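Side-chain contacts in transcriptional activator of comK gene (PDB 2HQB), which probably activates transcription of the comK gene and, as a member of the BMP lipoprotein family, is built like a substrate-binding protein: residues A[235-240]-A[251-256]; A[29-34]-A[229-234]; A[54-59]-A[76-81]; A[185-190]-A[194-199]. One frame throughout, in Å; residues are numbered along the deposited sequence.

Contact 1 of 4, residues A[235-240]-A[251-256]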
loop_
_atom_site.group_PDB
_atom_site.type_symbol
_atom_site.label_atom_id
_atom_site.label_comp_id
_atom_site.label_asym_id
_atom_site.label_seq_id
_atom_site.Cartn_x
_atom_site.Cartn_y
_atom_site.Cartn_z
ATOM N N VAL A 235 0.866 -2.771 14.000
ATOM C CA VAL A 235 0.592 -2.502 15.391
ATOM C C VAL A 235 -0.874 -2.871 15.645
ATOM O O VAL A 235 -1.165 -3.680 16.510
ATOM C CB VAL A 235 0.905 -1.010 15.701
ATOM C CG1 VAL A 235 0.469 -0.641 17.100
ATOM C CG2 VAL A 235 2.413 -0.776 15.543
ATOM N N LEU A 236 -1.788 -2.313 14.867
ATOM C CA LEU A 236 -3.201 -2.606 15.031
ATOM C C LEU A 236 -3.492 -4.097 15.207
ATOM O O LEU A 236 -4.127 -4.515 16.187
ATOM C CB LEU A 236 -3.985 -2.073 13.827
ATOM C CG LEU A 236 -5.453 -2.463 13.634
ATOM C CD1 LEU A 236 -6.244 -2.115 14.908
ATOM C CD2 LEU A 236 -6.041 -1.707 12.458
ATOM N N VAL A 237 -3.033 -4.890 14.249
ATOM C CA VAL A 237 -3.250 -6.332 14.246
ATOM C C VAL A 237 -2.565 -7.045 15.412
ATOM O O VAL A 237 -3.028 -8.076 15.853
ATOM C CB VAL A 237 -2.776 -6.924 12.891
ATOM C CG1 VAL A 237 -2.742 -8.439 12.942
ATOM C CG2 VAL A 237 -3.706 -6.426 11.763
ATOM N N ALA A 238 -1.472 -6.494 15.922
ATOM C CA ALA A 238 -0.744 -7.099 17.044
ATOM C C ALA A 238 -1.421 -6.758 18.391
ATOM O O ALA A 238 -1.162 -7.386 19.435
ATOM C CB ALA A 238 0.702 -6.592 17.045
ATOM N N LYS A 239 -2.272 -5.742 18.340
ATOM C CA LYS A 239 -3.002 -5.262 19.477
ATOM C C LYS A 239 -4.254 -6.108 19.608
ATOM O O LYS A 239 -4.656 -6.453 20.709
ATOM C CB LYS A 239 -3.376 -3.798 19.264
ATOM C CG LYS A 239 -4.058 -3.170 20.454
ATOM C CD LYS A 239 -4.335 -1.701 20.241
ATOM C CE LYS A 239 -4.769 -1.026 21.544
ATOM N NZ LYS A 239 -4.714 0.475 21.481
ATOM N N ARG A 240 -4.893 -6.451 18.504
ATOM C CA ARG A 240 -6.080 -7.276 18.638
ATOM C C ARG A 240 -5.673 -8.676 19.055
ATOM O O ARG A 240 -6.360 -9.323 19.837
ATOM C CB ARG A 240 -6.886 -7.318 17.341
ATOM C CG ARG A 240 -7.489 -5.972 17.012
ATOM C CD ARG A 240 -8.642 -6.112 16.062
ATOM N NE ARG A 240 -9.900 -6.292 16.777
ATOM C CZ ARG A 240 -11.073 -6.504 16.190
ATOM N NH1 ARG A 240 -11.166 -6.573 14.869
ATOM N NH2 ARG A 240 -12.158 -6.632 16.928
ATOM N N LEU A 251 -8.702 -10.583 6.016
ATOM C CA LEU A 251 -9.258 -9.319 6.451
ATOM C C LEU A 251 -8.948 -8.193 5.465
ATOM O O LEU A 251 -7.861 -8.143 4.914
ATOM C CB LEU A 251 -8.702 -8.983 7.829
ATOM C CG LEU A 251 -8.721 -10.157 8.817
ATOM C CD1 LEU A 251 -8.651 -9.603 10.235
ATOM C CD2 LEU A 251 -9.962 -11.017 8.641
ATOM N N TYR A 252 -9.895 -7.284 5.242
ATOM C CA TYR A 252 -9.682 -6.174 4.308
ATOM C C TYR A 252 -9.758 -4.811 4.958
ATOM O O TYR A 252 -10.705 -4.536 5.679
ATOM C CB TYR A 252 -10.685 -6.252 3.171
ATOM C CG TYR A 252 -10.371 -7.374 2.232
ATOM C CD1 TYR A 252 -10.703 -8.703 2.557
ATOM C CD2 TYR A 252 -9.648 -7.131 1.057
ATOM C CE1 TYR A 252 -10.310 -9.772 1.726
ATOM C CE2 TYR A 252 -9.249 -8.180 0.224
ATOM C CZ TYR A 252 -9.575 -9.502 0.560
ATOM O OH TYR A 252 -9.127 -10.535 -0.256
ATOM N N TYR A 253 -8.768 -3.952 4.689
ATOM C CA TYR A 253 -8.721 -2.619 5.291
ATOM C C TYR A 253 -8.773 -1.484 4.280
ATOM O O TYR A 253 -8.220 -1.596 3.187
ATOM C CB TYR A 253 -7.476 -2.518 6.156
ATOM C CG TYR A 253 -7.412 -3.620 7.186
ATOM C CD1 TYR A 253 -7.164 -4.939 6.819
ATOM C CD2 TYR A 253 -7.618 -3.346 8.518
ATOM C CE1 TYR A 253 -7.127 -5.952 7.770
ATOM C CE2 TYR A 253 -7.580 -4.343 9.469
ATOM C CZ TYR A 253 -7.337 -5.641 9.097
ATOM O OH TYR A 253 -7.334 -6.610 10.073
ATOM N N ASP A 254 -9.434 -0.388 4.647
ATOM C CA ASP A 254 -9.603 0.743 3.727
ATOM C C ASP A 254 -9.687 2.031 4.514
ATOM O O ASP A 254 -9.281 2.068 5.675
ATOM C CB ASP A 254 -10.896 0.556 2.932
ATOM C CG ASP A 254 -10.916 1.324 1.640
ATOM O OD1 ASP A 254 -10.048 2.195 1.447
ATOM O OD2 ASP A 254 -11.821 1.056 0.817
ATOM N N PHE A 255 -10.218 3.088 3.900
ATOM C CA PHE A 255 -10.340 4.384 4.592
ATOM C C PHE A 255 -11.131 4.322 5.892
ATOM O O PHE A 255 -10.846 5.046 6.834
ATOM C CB PHE A 255 -10.999 5.415 3.700
ATOM C CG PHE A 255 -10.045 6.147 2.793
ATOM C CD1 PHE A 255 -9.887 5.758 1.465
ATOM C CD2 PHE A 255 -9.406 7.304 3.226
ATOM C CE1 PHE A 255 -9.124 6.519 0.581
ATOM C CE2 PHE A 255 -8.640 8.066 2.342
ATOM C CZ PHE A 255 -8.504 7.675 1.018
ATOM N N GLN A 256 -12.129 3.451 5.930
ATOM C CA GLN A 256 -12.973 3.294 7.107
ATOM C C GLN A 256 -12.219 2.677 8.291
ATOM O O GLN A 256 -12.506 2.988 9.436
ATOM C CB GLN A 256 -14.181 2.426 6.754
ATOM C CG GLN A 256 -14.675 2.580 5.307
ATOM C CD GLN A 256 -14.357 1.359 4.447
ATOM O OE1 GLN A 256 -14.512 0.225 4.896
ATOM N NE2 GLN A 256 -13.925 1.585 3.209
#
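Y253 meets L236 and V237 where helix 230-240 packs on an edge strand of the parallel sheet, in the type I periplasmic-binding-protein fold to which the family belongs. The contact is a worked example of how an alpha/beta layer closes at its margin: one corner is buried, the other thins out toward solvent. In the buried corner the Y253 hydroxyl reaches past the end of its ring to a methyl of the helix, with OH 4.0 Å from V237 CG2, a van der Waals approach. With its ring carbon CG anti to its own carbonyl carbon (chi1 -55°), Y253 extends from strand 249-253 toward the helix. L105 of the neighbouring strand 102-107 touches both V237 and Y253, which fills in the same corner from the sheet.

The other corner is looser. L236 is partly exposed and offers just one methyl to the ring, its CD2 lying 4.3 Å from Y253 CE2 in an oblique approach. The interface is small, 90 Å² summed over both segments, and nearly half of that area belongs to Y253. Within the helix, the carbonyl O of L236 accepts from two amides at once, R240 N and K239 N, each 3.1 Å away.

Contact 2 of 4, residues A[29-34]-A[229-234]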
loop_
_atom_site.group_PDB
_atom_site.type_symbol
_atom_site.label_atom_id
_atom_site.label_comp_id
_atom_site.label_asym_id
_atom_site.label_seq_id
_atom_site.Cartn_x
_atom_site.Cartn_y
_atom_site.Cartn_z
ATOM N N LEU A 29 7.200 -3.633 12.740
ATOM C CA LEU A 29 7.660 -4.470 13.835
ATOM C C LEU A 29 8.261 -3.561 14.916
ATOM O O LEU A 29 8.046 -3.786 16.090
ATOM C CB LEU A 29 8.705 -5.486 13.345
ATOM C CG LEU A 29 9.047 -6.614 14.332
ATOM C CD1 LEU A 29 7.845 -7.527 14.468
ATOM C CD2 LEU A 29 10.254 -7.412 13.877
ATOM N N LEU A 30 9.002 -2.524 14.525
ATOM C CA LEU A 30 9.590 -1.615 15.495
ATOM C C LEU A 30 8.542 -0.934 16.364
ATOM O O LEU A 30 8.768 -0.758 17.550
ATOM C CB LEU A 30 10.440 -0.565 14.795
ATOM C CG LEU A 30 11.818 -1.150 14.482
ATOM C CD1 LEU A 30 12.733 -0.156 13.738
ATOM C CD2 LEU A 30 12.443 -1.535 15.783
ATOM N N ASN A 31 7.404 -0.555 15.800
ATOM C CA ASN A 31 6.379 0.109 16.590
ATOM C C ASN A 31 5.622 -0.907 17.436
ATOM O O ASN A 31 5.116 -0.578 18.509
ATOM C CB ASN A 31 5.399 0.874 15.691
ATOM C CG ASN A 31 6.085 1.932 14.855
ATOM O OD1 ASN A 31 7.016 2.591 15.322
ATOM N ND2 ASN A 31 5.625 2.112 13.612
ATOM N N ILE A 32 5.530 -2.141 16.945
ATOM C CA ILE A 32 4.869 -3.203 17.689
ATOM C C ILE A 32 5.620 -3.279 19.028
ATOM O O ILE A 32 5.017 -3.105 20.075
ATOM C CB ILE A 32 4.937 -4.568 16.909
ATOM C CG1 ILE A 32 3.727 -4.703 15.976
ATOM C CG2 ILE A 32 5.036 -5.731 17.870
ATOM C CD1 ILE A 32 3.738 -5.976 15.158
ATOM N N HIS A 33 6.928 -3.505 18.988
ATOM C CA HIS A 33 7.746 -3.569 20.195
ATOM C C HIS A 33 7.747 -2.251 20.960
ATOM O O HIS A 33 8.026 -2.191 22.157
ATOM C CB HIS A 33 9.189 -3.906 19.829
ATOM C CG HIS A 33 10.187 -3.526 20.883
ATOM N ND1 HIS A 33 10.422 -4.293 22.005
ATOM C CD2 HIS A 33 11.013 -2.457 20.982
ATOM C CE1 HIS A 33 11.351 -3.717 22.746
ATOM N NE2 HIS A 33 11.728 -2.602 22.147
ATOM N N SER A 34 7.456 -1.177 20.260
ATOM C CA SER A 34 7.460 0.122 20.901
ATOM C C SER A 34 6.118 0.519 21.517
ATOM O O SER A 34 6.066 0.789 22.699
ATOM C CB SER A 34 7.930 1.176 19.898
ATOM O OG SER A 34 7.506 2.465 20.274
ATOM N N HIS A 229 -1.075 2.616 5.480
ATOM C CA HIS A 229 -0.284 2.551 6.703
ATOM C C HIS A 229 0.019 1.184 7.221
ATOM O O HIS A 229 -0.615 0.716 8.170
ATOM C CB HIS A 229 -0.955 3.369 7.799
ATOM C CG HIS A 229 -1.285 4.766 7.373
ATOM N ND1 HIS A 229 -0.369 5.795 7.417
ATOM C CD2 HIS A 229 -2.410 5.288 6.832
ATOM C CE1 HIS A 229 -0.916 6.893 6.923
ATOM N NE2 HIS A 229 -2.153 6.611 6.561
ATOM N N VAL A 230 1.016 0.560 6.603
ATOM C CA VAL A 230 1.474 -0.770 6.974
ATOM C C VAL A 230 1.971 -0.817 8.415
ATOM O O VAL A 230 1.663 -1.757 9.152
ATOM C CB VAL A 230 2.620 -1.223 6.054
ATOM C CG1 VAL A 230 3.076 -2.595 6.449
ATOM C CG2 VAL A 230 2.151 -1.236 4.596
ATOM N N ASP A 231 2.740 0.193 8.821
ATOM C CA ASP A 231 3.273 0.214 10.177
ATOM C C ASP A 231 2.117 0.226 11.156
ATOM O O ASP A 231 2.131 -0.491 12.169
ATOM C CB ASP A 231 4.210 1.414 10.391
ATOM C CG ASP A 231 3.633 2.740 9.867
ATOM O OD1 ASP A 231 2.580 2.758 9.184
ATOM O OD2 ASP A 231 4.269 3.780 10.146
ATOM N N ASP A 232 1.104 1.020 10.830
ATOM C CA ASP A 232 -0.087 1.102 11.661
ATOM C C ASP A 232 -0.865 -0.199 11.673
ATOM O O ASP A 232 -1.271 -0.685 12.725
ATOM C CB ASP A 232 -0.984 2.207 11.166
ATOM C CG ASP A 232 -0.434 3.528 11.491
ATOM O OD1 ASP A 232 0.702 3.541 12.017
ATOM O OD2 ASP A 232 -1.114 4.535 11.230
ATOM N N LEU A 233 -1.091 -0.757 10.502
ATOM C CA LEU A 233 -1.802 -2.003 10.462
ATOM C C LEU A 233 -1.080 -3.079 11.296
ATOM O O LEU A 233 -1.736 -3.878 11.971
ATOM C CB LEU A 233 -1.954 -2.477 9.021
ATOM C CG LEU A 233 -3.014 -3.560 8.964
ATOM C CD1 LEU A 233 -4.302 -2.933 9.444
ATOM C CD2 LEU A 233 -3.161 -4.114 7.559
ATOM N N TYR A 234 0.254 -3.112 11.252
ATOM C CA TYR A 234 0.992 -4.121 12.020
ATOM C C TYR A 234 0.684 -3.974 13.482
ATOM O O TYR A 234 0.314 -4.922 14.132
ATOM C CB TYR A 234 2.508 -4.006 11.846
ATOM C CG TYR A 234 3.066 -4.884 10.758
ATOM C CD1 TYR A 234 2.864 -4.572 9.423
ATOM C CD2 TYR A 234 3.817 -6.013 11.059
ATOM C CE1 TYR A 234 3.398 -5.353 8.419
ATOM C CE2 TYR A 234 4.353 -6.798 10.055
ATOM C CZ TYR A 234 4.137 -6.457 8.734
ATOM O OH TYR A 234 4.643 -7.216 7.702
#
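The ring of Y234 is met at its edge, close to its plane, by the end methyl of I32, whose CD1 lies 4.1 Å from the ring carbon Y234 CD2. Another point of the edge receives V230 O of the same helix, in plane, while L29 N comes up obliquely to CD2. Two further rings, F68 and F93, also meet Y234, so rings and aliphatic groups, together with backbone atoms, surround it. The second flat pair is polar: the N31 amide and the D231 carboxylate cross with their planes 46° apart. N31 ND2 lies nearer the D231 methylene than its oxygens, 3.6 Å from D231 CB, and the pair touches without a hydrogen bond. D231 has CG set between its backbone N and carbonyl carbon (chi1 47°), which brings OD1 within 2.8 Å of D232 N, above the carboxylate plane.

I32 also rests on the backbone, with CD1 3.7 Å from Y234 O. With an alanine here, the missing CG1 and CD1 would probably leave a gap beside the Y234 ring edge and backbone carbonyl and weaken the grip between the helices. The short helix segments approach to 8.5 Å and cross at -41°, an example of two helices sharing one layer of an alpha/beta lobe. Below them lies the parallel sheet: L29 and I32 touch V8 and V40 of strands 7-11 and 39-43, and Y234 touches L10.

Contact 3 of 4, residues A[54-59]-A[76-81]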
loop_
_atom_site.group_PDB
_atom_site.type_symbol
_atom_site.label_atom_id
_atom_site.label_comp_id
_atom_site.label_asym_id
_atom_site.label_seq_id
_atom_site.Cartn_x
_atom_site.Cartn_y
_atom_site.Cartn_z
ATOM N N ARG A 54 11.941 -23.507 8.509
ATOM C CA ARG A 54 13.018 -23.587 9.483
ATOM C C ARG A 54 12.965 -22.380 10.424
ATOM O O ARG A 54 12.995 -22.541 11.649
ATOM C CB ARG A 54 14.394 -23.577 8.813
ATOM C CG ARG A 54 14.697 -24.668 7.803
ATOM C CD ARG A 54 16.029 -24.320 7.109
ATOM N NE ARG A 54 16.216 -24.975 5.816
ATOM C CZ ARG A 54 16.414 -26.279 5.660
ATOM N NH1 ARG A 54 16.456 -27.089 6.717
ATOM N NH2 ARG A 54 16.573 -26.779 4.442
ATOM N N ARG A 55 12.894 -21.171 9.860
ATOM C CA ARG A 55 12.886 -19.961 10.678
ATOM C C ARG A 55 11.655 -19.851 11.555
ATOM O O ARG A 55 11.605 -19.028 12.458
ATOM C CB ARG A 55 13.017 -18.710 9.811
ATOM C CG ARG A 55 14.267 -18.656 8.957
ATOM C CD ARG A 55 15.567 -18.480 9.756
ATOM N NE ARG A 55 16.764 -18.750 8.938
ATOM C CZ ARG A 55 17.357 -19.945 8.829
ATOM N NH1 ARG A 55 16.862 -20.977 9.505
ATOM N NH2 ARG A 55 18.420 -20.122 8.026
ATOM N N ILE A 56 10.659 -20.681 11.299
ATOM C CA ILE A 56 9.449 -20.635 12.090
ATOM C C ILE A 56 9.673 -21.491 13.322
ATOM O O ILE A 56 9.121 -21.236 14.402
ATOM C CB ILE A 56 8.236 -21.139 11.251
ATOM C CG1 ILE A 56 7.892 -20.072 10.195
ATOM C CG2 ILE A 56 7.017 -21.473 12.165
ATOM C CD1 ILE A 56 6.537 -20.244 9.502
ATOM N N LYS A 57 10.520 -22.499 13.148
ATOM C CA LYS A 57 10.852 -23.416 14.219
ATOM C C LYS A 57 11.640 -22.630 15.238
ATOM O O LYS A 57 11.266 -22.580 16.410
ATOM C CB LYS A 57 11.653 -24.588 13.662
ATOM C CG LYS A 57 10.770 -25.491 12.796
ATOM C CD LYS A 57 11.503 -26.307 11.715
ATOM C CE LYS A 57 10.469 -27.051 10.833
ATOM N NZ LYS A 57 11.047 -27.741 9.637
ATOM N N GLU A 58 12.705 -21.975 14.790
ATOM C CA GLU A 58 13.512 -21.180 15.692
ATOM C C GLU A 58 12.618 -20.158 16.408
ATOM O O GLU A 58 12.604 -20.061 17.628
ATOM C CB GLU A 58 14.588 -20.451 14.919
ATOM C CG GLU A 58 15.238 -21.292 13.833
ATOM C CD GLU A 58 16.351 -20.551 13.074
ATOM O OE1 GLU A 58 16.115 -19.442 12.532
ATOM O OE2 GLU A 58 17.476 -21.090 13.016
ATOM N N LEU A 59 11.839 -19.409 15.647
ATOM C CA LEU A 59 10.997 -18.389 16.239
ATOM C C LEU A 59 10.101 -18.862 17.365
ATOM O O LEU A 59 10.035 -18.225 18.424
ATOM C CB LEU A 59 10.155 -17.738 15.154
ATOM C CG LEU A 59 10.853 -16.688 14.309
ATOM C CD1 LEU A 59 9.882 -16.218 13.249
ATOM C CD2 LEU A 59 11.277 -15.533 15.178
ATOM N N GLU A 76 1.012 -18.922 1.736
ATOM C CA GLU A 76 1.149 -20.328 1.363
ATOM C C GLU A 76 2.128 -21.030 2.314
ATOM O O GLU A 76 1.906 -22.179 2.699
ATOM C CB GLU A 76 1.656 -20.452 -0.081
ATOM C CG GLU A 76 2.125 -21.847 -0.462
ATOM C CD GLU A 76 1.047 -22.894 -0.228
ATOM O OE1 GLU A 76 -0.149 -22.514 -0.138
ATOM O OE2 GLU A 76 1.397 -24.096 -0.147
ATOM N N TYR A 77 3.213 -20.336 2.663
ATOM C CA TYR A 77 4.224 -20.863 3.574
ATOM C C TYR A 77 3.578 -21.207 4.923
ATOM O O TYR A 77 3.839 -22.263 5.494
ATOM C CB TYR A 77 5.303 -19.824 3.850
ATOM C CG TYR A 77 6.203 -19.417 2.705
ATOM C CD1 TYR A 77 6.910 -18.224 2.769
ATOM C CD2 TYR A 77 6.393 -20.223 1.593
ATOM C CE1 TYR A 77 7.774 -17.848 1.774
ATOM C CE2 TYR A 77 7.275 -19.839 0.575
ATOM C CZ TYR A 77 7.956 -18.653 0.681
ATOM O OH TYR A 77 8.843 -18.255 -0.281
ATOM N N PHE A 78 2.751 -20.296 5.431
ATOM C CA PHE A 78 2.086 -20.487 6.709
ATOM C C PHE A 78 1.013 -21.554 6.632
ATOM O O PHE A 78 0.711 -22.224 7.624
ATOM C CB PHE A 78 1.430 -19.184 7.177
ATOM C CG PHE A 78 2.394 -18.110 7.532
ATOM C CD1 PHE A 78 1.980 -16.801 7.606
ATOM C CD2 PHE A 78 3.713 -18.402 7.794
ATOM C CE1 PHE A 78 2.867 -15.787 7.938
ATOM C CE2 PHE A 78 4.606 -17.408 8.122
ATOM C CZ PHE A 78 4.185 -16.098 8.196
ATOM N N SER A 79 0.425 -21.711 5.457
ATOM C CA SER A 79 -0.642 -22.681 5.323
ATOM C C SER A 79 -0.173 -24.117 5.407
ATOM O O SER A 79 -0.908 -25.001 5.856
ATOM C CB SER A 79 -1.378 -22.463 4.013
ATOM O OG SER A 79 -2.081 -21.239 4.065
ATOM N N THR A 80 1.054 -24.352 4.976
ATOM C CA THR A 80 1.596 -25.694 4.991
ATOM C C THR A 80 2.232 -25.980 6.329
ATOM O O THR A 80 2.974 -26.942 6.474
ATOM C CB THR A 80 2.652 -25.879 3.856
ATOM O OG1 THR A 80 3.533 -24.741 3.801
ATOM C CG2 THR A 80 1.948 -26.054 2.521
ATOM N N ILE A 81 1.926 -25.165 7.328
ATOM C CA ILE A 81 2.552 -25.370 8.617
ATOM C C ILE A 81 1.725 -24.865 9.820
ATOM O O ILE A 81 2.041 -25.186 10.963
ATOM C CB ILE A 81 3.968 -24.698 8.571
ATOM C CG1 ILE A 81 4.946 -25.503 9.400
ATOM C CG2 ILE A 81 3.904 -23.235 9.039
ATOM C CD1 ILE A 81 6.335 -24.878 9.513
#
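I56 brings its end methyl CD1 to the edge of the F78 ring, near the ring plane, 3.7 Å from F78 CE2 and 3.8 Å from F78 CD2. The same methyl lies 4.0 Å from I81 CG2, so one atom of helix 49-61 makes the closest contacts to both F78 and I81. This is a compact case of helix packing in a Rossmann-like alpha/beta lobe, where two helices joined through strand 66-69 of the parallel sheet meet through apolar side chains. I56 has CG1 anti to its carbonyl carbon (chi1 -72°), and its chain then runs on extended, carrying CD1 across to the aromatic edge.

The next shell packs around the three side chains. L11 of strand 7-11 touches both I56 and F78, making the sheet a common floor; the F90 ring meets F78, and the loop residue Y85 lies against I56. I81 is further contacted by H53, and it belongs to the chain just beyond helix 73-79, where T80 is the first residue to leave helical geometry. There I81 N still bonds back to F78 O at 3.2 Å, which ties the two residues that receive the I56 methyl to one another. Further out, on helix 49-61 itself, charges replace methyls: R55 and E58 form a salt bridge, NH1 to OE1, of 3.5 Å.

Contact 4 of 4, residues A[185-190]-A[194-199]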
loop_
_atom_site.group_PDB
_atom_site.type_symbol
_atom_site.label_atom_id
_atom_site.label_comp_id
_atom_site.label_asym_id
_atom_site.label_seq_id
_atom_site.Cartn_x
_atom_site.Cartn_y
_atom_site.Cartn_z
ATOM N N PHE A 185 0.866 12.552 -13.126
ATOM C CA PHE A 185 1.121 11.112 -13.107
ATOM C C PHE A 185 0.937 10.354 -11.760
ATOM O O PHE A 185 1.158 10.877 -10.650
ATOM C CB PHE A 185 2.511 10.849 -13.669
ATOM C CG PHE A 185 2.721 11.402 -15.056
ATOM C CD1 PHE A 185 2.963 12.757 -15.255
ATOM C CD2 PHE A 185 2.749 10.554 -16.160
ATOM C CE1 PHE A 185 3.243 13.264 -16.537
ATOM C CE2 PHE A 185 3.029 11.048 -17.447
ATOM C CZ PHE A 185 3.278 12.406 -17.631
ATOM N N TYR A 186 0.482 9.112 -11.891
ATOM C CA TYR A 186 0.249 8.223 -10.763
ATOM C C TYR A 186 1.099 6.994 -11.055
ATOM O O TYR A 186 0.619 6.049 -11.684
ATOM C CB TYR A 186 -1.230 7.828 -10.707
ATOM C CG TYR A 186 -1.590 7.028 -9.482
ATOM C CD1 TYR A 186 -0.975 7.280 -8.244
ATOM C CD2 TYR A 186 -2.559 6.033 -9.535
ATOM C CE1 TYR A 186 -1.328 6.551 -7.078
ATOM C CE2 TYR A 186 -2.912 5.307 -8.371
ATOM C CZ TYR A 186 -2.289 5.583 -7.156
ATOM O OH TYR A 186 -2.665 4.907 -6.024
ATOM N N PRO A 187 2.381 7.001 -10.640
ATOM C CA PRO A 187 3.235 5.826 -10.917
ATOM C C PRO A 187 3.065 4.808 -9.790
ATOM O O PRO A 187 3.825 4.771 -8.823
ATOM C CB PRO A 187 4.630 6.440 -11.043
ATOM C CG PRO A 187 4.573 7.644 -10.094
ATOM C CD PRO A 187 3.141 8.133 -10.062
ATOM N N ALA A 188 2.029 3.990 -9.952
ATOM C CA ALA A 188 1.617 3.020 -8.966
ATOM C C ALA A 188 2.363 1.704 -8.914
ATOM O O ALA A 188 1.785 0.623 -9.151
ATOM C CB ALA A 188 0.121 2.776 -9.114
ATOM N N GLY A 189 3.644 1.808 -8.568
ATOM C CA GLY A 189 4.513 0.643 -8.440
ATOM C C GLY A 189 5.564 1.014 -7.432
ATOM O O GLY A 189 6.347 1.904 -7.703
ATOM N N ASP A 190 5.568 0.373 -6.264
ATOM C CA ASP A 190 6.558 0.696 -5.204
ATOM C C ASP A 190 7.960 0.655 -5.734
ATOM O O ASP A 190 8.736 1.572 -5.533
ATOM C CB ASP A 190 6.504 -0.298 -4.057
ATOM C CG ASP A 190 5.189 -0.276 -3.330
ATOM O OD1 ASP A 190 5.044 0.588 -2.440
ATOM O OD2 ASP A 190 4.325 -1.124 -3.661
ATOM N N VAL A 194 9.801 6.164 -7.067
ATOM C CA VAL A 194 10.688 7.330 -7.013
ATOM C C VAL A 194 11.370 7.627 -8.360
ATOM O O VAL A 194 11.271 8.749 -8.873
ATOM C CB VAL A 194 11.728 7.181 -5.973
ATOM C CG1 VAL A 194 12.617 8.373 -6.011
ATOM C CG2 VAL A 194 11.069 7.086 -4.607
ATOM N N PRO A 195 12.080 6.644 -8.948
ATOM C CA PRO A 195 12.719 6.882 -10.245
ATOM C C PRO A 195 11.805 7.730 -11.157
ATOM O O PRO A 195 12.241 8.708 -11.760
ATOM C CB PRO A 195 12.889 5.474 -10.796
ATOM C CG PRO A 195 13.225 4.685 -9.584
ATOM C CD PRO A 195 12.310 5.259 -8.504
ATOM N N VAL A 196 10.530 7.351 -11.226
ATOM C CA VAL A 196 9.562 8.056 -12.053
ATOM C C VAL A 196 9.120 9.382 -11.441
ATOM O O VAL A 196 8.893 10.335 -12.179
ATOM C CB VAL A 196 8.301 7.181 -12.344
ATOM C CG1 VAL A 196 7.197 8.034 -12.934
ATOM C CG2 VAL A 196 8.640 6.049 -13.313
ATOM N N VAL A 197 8.986 9.460 -10.115
ATOM C CA VAL A 197 8.580 10.727 -9.499
ATOM C C VAL A 197 9.647 11.763 -9.810
ATOM O O VAL A 197 9.346 12.890 -10.192
ATOM C CB VAL A 197 8.397 10.615 -7.956
ATOM C CG1 VAL A 197 8.448 11.958 -7.339
ATOM C CG2 VAL A 197 7.055 10.072 -7.642
ATOM N N GLU A 198 10.896 11.365 -9.641
ATOM C CA GLU A 198 12.042 12.217 -9.934
ATOM C C GLU A 198 11.977 12.818 -11.345
ATOM O O GLU A 198 11.962 14.044 -11.511
ATOM C CB GLU A 198 13.307 11.394 -9.856
ATOM C CG GLU A 198 14.356 12.055 -9.072
ATOM C CD GLU A 198 14.246 11.706 -7.630
ATOM O OE1 GLU A 198 14.760 10.633 -7.261
ATOM O OE2 GLU A 198 13.642 12.489 -6.873
ATOM N N ALA A 199 11.984 11.927 -12.346
ATOM C CA ALA A 199 11.921 12.288 -13.762
ATOM C C ALA A 199 10.784 13.298 -13.970
ATOM O O ALA A 199 10.846 14.177 -14.835
ATOM C CB ALA A 199 11.697 11.004 -14.632
#
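V196 carries CG1 anti to its backbone N (chi1 167°), and this methyl is the one that meets the P187 ring, CG1 lying 3.6 Å from P187 CB and 3.9 Å from P187 CG. Across the contact, the backbone of P187 (phi -87°, psi 85°) forms the centre of an inverse gamma turn, and A188 the centre of a second. The chain therefore bends sharply just where the proline ring faces the helix. V197 adds a weaker touch, its CG2 4.3 Å from P187 CG, so that two successive valines contact neighbouring carbons of one ring.

The pair illustrates the start of a beta-alpha-beta unit: strand 184-186 leads into the P187 turn, helix 193-203 runs back over the sheet, and strand 206-211 follows beside the first. Ring and valines are all buried, and P187 O is hydrogen-bonded to H193 ND1. V196 is also touched by A170 of helix 167-178. Y186 points away from the helix to the other side of the strand, where A188 CB lies 4.0 Å above one face of its ring and its OH is bonded to T226 OG1.

In the fold
All four contacts rest mainly on buried residues, yet they differ in place and chemistry. Contacts 1 and 2 share helix 230-240 and touch each other directly, A238 CB lying 3.6 Å from I32 CD1; together they hold that helix between an edge strand and a neighbouring helix. Contact 3 belongs to the same parallel-sheet lobe but lies farther out, about 25 Å from the chain centre, and is purely apolar across its interface. Contact 4, in the mixed-sheet lobe, is local, pairing proline and valines; its centre is about 35 Å from that of contact 3. Only contact 2 sets polar side chains against each other, at its partly exposed margin.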